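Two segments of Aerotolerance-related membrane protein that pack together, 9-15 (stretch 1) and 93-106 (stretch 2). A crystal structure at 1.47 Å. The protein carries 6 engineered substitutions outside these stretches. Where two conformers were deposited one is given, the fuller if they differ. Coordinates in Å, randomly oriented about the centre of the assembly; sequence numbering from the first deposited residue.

Stretch 1 9-15: VEVMIAL
Stretch 2 93-106: AAINLAARSFTPQE

A buried β-strand packs against one side of a helix through apolar side chains, and the contact is locked at one end by a glutamate that bonds to the loop following the helix. Residues 9-15 are extended, with phi from -123° to -80° and psi from 106° to 151°. Residues 93-98 are helical, with phi near -60° and psi near -40°, held by bonds such as Ala98 N to Ala94 O (2.9 Å); Ala99 follows at -63°/-23°. The two run antiparallel: CA of Ala14 lies 6.4 Å from CA of Ala94, CA of Met12 lies 6.2 Å from CA of Ala98, and CA of Glu10 lies 7.0 Å from CA of Phe102. Two residues along the strand thus match four along the chain of the second stretch, roughly a helical turn, and the strand's alternation sends Glu10, Met12 and Ala14 toward the partner while Val11, Ile13 and Leu15 point away.

Where the strand faces the helix, Ala94 and Ala98 present only methyl groups, in keeping with the close approach of the backbones there. Ala14 CB meets Ala94 CB at 4.2 Å, alanine against alanine. Met12, a selenomethionine with chi1 t, chi2 p and chi3 p, lays CG 3.6 Å from Ala98 CB; its flexible, unbranched chain then curls so that CE reaches 3.8 Å from Ser101 CB.

Ser101 lies in the loop after the helix, and its N bonds to Ala98 O at 3.0 Å. With chi1 m, Ser101 OG donates to Leu97 O at 2.7 Å, satisfying its polar group within its own stretch and leaving CB for Met12. Phe102 (chi1 m, chi2 -83°) starts sideways, but its ring end swings nearer the strand: CZ lies 3.9 Å from Met12 CB and CE1 3.4 Å from Glu10 O. Val11 N, 4.3 Å from Phe102 CE1, sits at the ring edge.

Glu10 supplies the polar lock. Its chi1 m and chi2 t extend the side chain, and chi3 of 6° sets the carboxylate so that both oxygens engage Thr103. Thr103 N donates to Glu10 OE1 at 2.9 Å, with an angle of 163°, while Thr103 OG1, positioned by chi1 p, donates to Glu10 OE2 at a very short 2.4 Å. A carboxylate suits this place because its two acceptors can take a backbone and a side-chain donor from one residue. Thr103 OG1 also accepts from Gln105 N at 3.2 Å, linking two residues of the loop. A water donates to Glu10 OE2 at 2.7 Å and to Gln105 OE1 at 2.6 Å, extending the network to the exposed end of the contact.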

# COMPACT_ATOMS: atom_id res chain seq x y z
N VAL A 9 5.83 -12.34 13.09
CA VAL A 9 6.51 -11.34 12.28
C VAL A 9 5.85 -9.99 12.51
O VAL A 9 4.66 -9.93 12.83
CB VAL A 9 6.41 -11.71 10.78
CG1 VAL A 9 7.05 -10.65 9.87
CG2 VAL A 9 7.05 -13.07 10.55
N GLU A 10 6.60 -8.90 12.38
CA GLU A 10 6.00 -7.57 12.41
C GLU A 10 5.74 -7.12 10.97
O GLU A 10 6.63 -7.21 10.12
CB GLU A 10 6.90 -6.57 13.13
CG GLU A 10 7.03 -6.87 14.61
CD GLU A 10 7.78 -5.79 15.37
OE1 GLU A 10 8.11 -4.75 14.76
OE2 GLU A 10 8.04 -5.99 16.57
N VAL A 11 4.52 -6.67 10.70
CA VAL A 11 4.15 -6.28 9.34
C VAL A 11 3.67 -4.84 9.32
O VAL A 11 2.70 -4.49 10.00
CB VAL A 11 3.02 -7.19 8.79
CG1 VAL A 11 2.64 -6.77 7.37
CG2 VAL A 11 3.45 -8.65 8.82
N MSE A 12 4.34 -3.99 8.55
CA MSE A 12 3.89 -2.62 8.40
C MSE A 12 3.24 -2.44 7.04
O MSE A 12 3.89 -2.59 6.00
CB MSE A 12 5.03 -1.61 8.56
CG MSE A 12 4.60 -0.18 8.32
SE MSE A 12 3.20 0.38 9.56
CE MSE A 12 4.16 0.17 11.22
N ILE A 13 1.94 -2.15 7.08
CA ILE A 13 1.19 -1.84 5.87
C ILE A 13 1.46 -0.39 5.50
O ILE A 13 1.42 0.50 6.35
CB ILE A 13 -0.32 -2.00 6.09
CG1 ILE A 13 -0.64 -3.40 6.63
CG2 ILE A 13 -1.09 -1.73 4.80
CD1 ILE A 13 -0.29 -4.52 5.66
N ALA A 14 1.76 -0.14 4.23
CA ALA A 14 1.83 1.23 3.73
C ALA A 14 0.79 1.37 2.63
O ALA A 14 0.97 0.84 1.53
CB ALA A 14 3.23 1.55 3.21
N LEU A 15 -0.31 2.06 2.94
CA LEU A 15 -1.45 2.17 2.04
C LEU A 15 -1.48 3.50 1.32
O LEU A 15 -1.54 4.56 1.96
CB LEU A 15 -2.76 1.97 2.80
CG LEU A 15 -4.07 2.22 2.03
CD1 LEU A 15 -4.26 1.20 0.93
CD2 LEU A 15 -5.21 2.15 3.01
N ALA A 93 9.00 7.71 0.36
CA ALA A 93 8.80 8.29 1.68
C ALA A 93 8.05 7.32 2.60
O ALA A 93 8.37 7.22 3.78
CB ALA A 93 8.06 9.62 1.58
N ALA A 94 7.07 6.61 2.05
CA ALA A 94 6.31 5.64 2.83
C ALA A 94 7.16 4.44 3.26
O ALA A 94 7.07 3.99 4.41
CB ALA A 94 5.05 5.18 2.07
N ILE A 95 7.99 3.94 2.35
CA ILE A 95 8.88 2.82 2.69
C ILE A 95 9.89 3.25 3.74
O ILE A 95 10.14 2.51 4.70
CB ILE A 95 9.60 2.28 1.45
CG1 ILE A 95 8.57 1.70 0.48
CG2 ILE A 95 10.66 1.24 1.83
CD1 ILE A 95 9.19 1.35 -0.88
N ASN A 96 10.46 4.44 3.57
CA ASN A 96 11.42 4.97 4.54
C ASN A 96 10.80 5.08 5.93
O ASN A 96 11.42 4.72 6.92
CB ASN A 96 11.94 6.34 4.11
CG ASN A 96 13.00 6.26 3.03
OD1 ASN A 96 13.58 5.21 2.78
ND2 ASN A 96 13.27 7.40 2.40
N LEU A 97 9.57 5.58 5.99
CA LEU A 97 8.89 5.73 7.27
C LEU A 97 8.61 4.35 7.87
O LEU A 97 8.85 4.13 9.06
CB LEU A 97 7.58 6.49 7.07
CG LEU A 97 6.74 6.67 8.32
CD1 LEU A 97 7.47 7.46 9.38
CD2 LEU A 97 5.43 7.36 7.94
N ALA A 98 8.13 3.43 7.04
CA ALA A 98 7.85 2.07 7.49
C ALA A 98 9.09 1.37 8.05
O ALA A 98 9.02 0.70 9.09
CB ALA A 98 7.23 1.24 6.37
N ALA A 99 10.23 1.55 7.37
CA ALA A 99 11.46 0.88 7.78
C ALA A 99 11.92 1.33 9.16
O ALA A 99 12.66 0.61 9.82
CB ALA A 99 12.56 1.12 6.75
N ARG A 100 11.49 2.51 9.58
CA ARG A 100 11.87 3.06 10.86
C ARG A 100 10.79 2.89 11.92
O ARG A 100 10.91 3.42 13.03
CB ARG A 100 12.24 4.53 10.69
CG ARG A 100 13.54 4.69 9.91
CD ARG A 100 14.00 6.13 9.83
NE ARG A 100 14.09 6.77 11.13
CZ ARG A 100 14.24 8.09 11.27
NH1 ARG A 100 14.33 8.64 12.48
NH2 ARG A 100 14.30 8.84 10.18
N SER A 101 9.78 2.09 11.60
CA SER A 101 8.59 2.00 12.45
C SER A 101 8.41 0.66 13.17
O SER A 101 7.40 0.46 13.86
CB SER A 101 7.33 2.29 11.63
OG SER A 101 7.32 3.64 11.20
N PHE A 102 9.38 -0.24 13.02
CA PHE A 102 9.31 -1.53 13.69
C PHE A 102 9.79 -1.44 15.13
O PHE A 102 10.50 -0.50 15.51
CB PHE A 102 10.11 -2.59 12.91
CG PHE A 102 9.53 -2.89 11.56
CD1 PHE A 102 8.49 -3.81 11.42
CD2 PHE A 102 10.01 -2.25 10.41
CE1 PHE A 102 7.94 -4.10 10.18
CE2 PHE A 102 9.45 -2.53 9.16
CZ PHE A 102 8.42 -3.45 9.04
N THR A 103 9.41 -2.42 15.95
CA THR A 103 9.88 -2.45 17.33
C THR A 103 11.31 -2.98 17.40
O THR A 103 11.73 -3.77 16.55
CB THR A 103 9.00 -3.32 18.25
OG1 THR A 103 9.37 -4.70 18.12
CG2 THR A 103 7.55 -3.16 17.90
N PRO A 104 12.07 -2.57 18.41
CA PRO A 104 13.43 -3.11 18.56
C PRO A 104 13.48 -4.60 18.94
O PRO A 104 14.58 -5.13 19.06
CB PRO A 104 14.03 -2.25 19.67
CG PRO A 104 12.87 -1.65 20.39
CD PRO A 104 11.81 -1.46 19.35
N GLN A 105 12.33 -5.25 19.11
CA GLN A 105 12.27 -6.63 19.62
C GLN A 105 13.23 -7.59 18.91
O GLN A 105 13.21 -7.72 17.69
CB GLN A 105 10.83 -7.17 19.58
CG GLN A 105 10.49 -8.07 20.77
CD GLN A 105 9.01 -8.08 21.10
OE1 GLN A 105 8.18 -8.48 20.29
NE2 GLN A 105 8.68 -7.64 22.31
N GLU A 106 14.06 -8.27 19.70
CA GLU A 106 15.17 -9.06 19.19
C GLU A 106 14.77 -10.22 18.29
O GLU A 106 13.89 -11.01 18.63
CB GLU A 106 16.03 -9.58 20.34
O HOH W 1 7.28 -8.26 17.90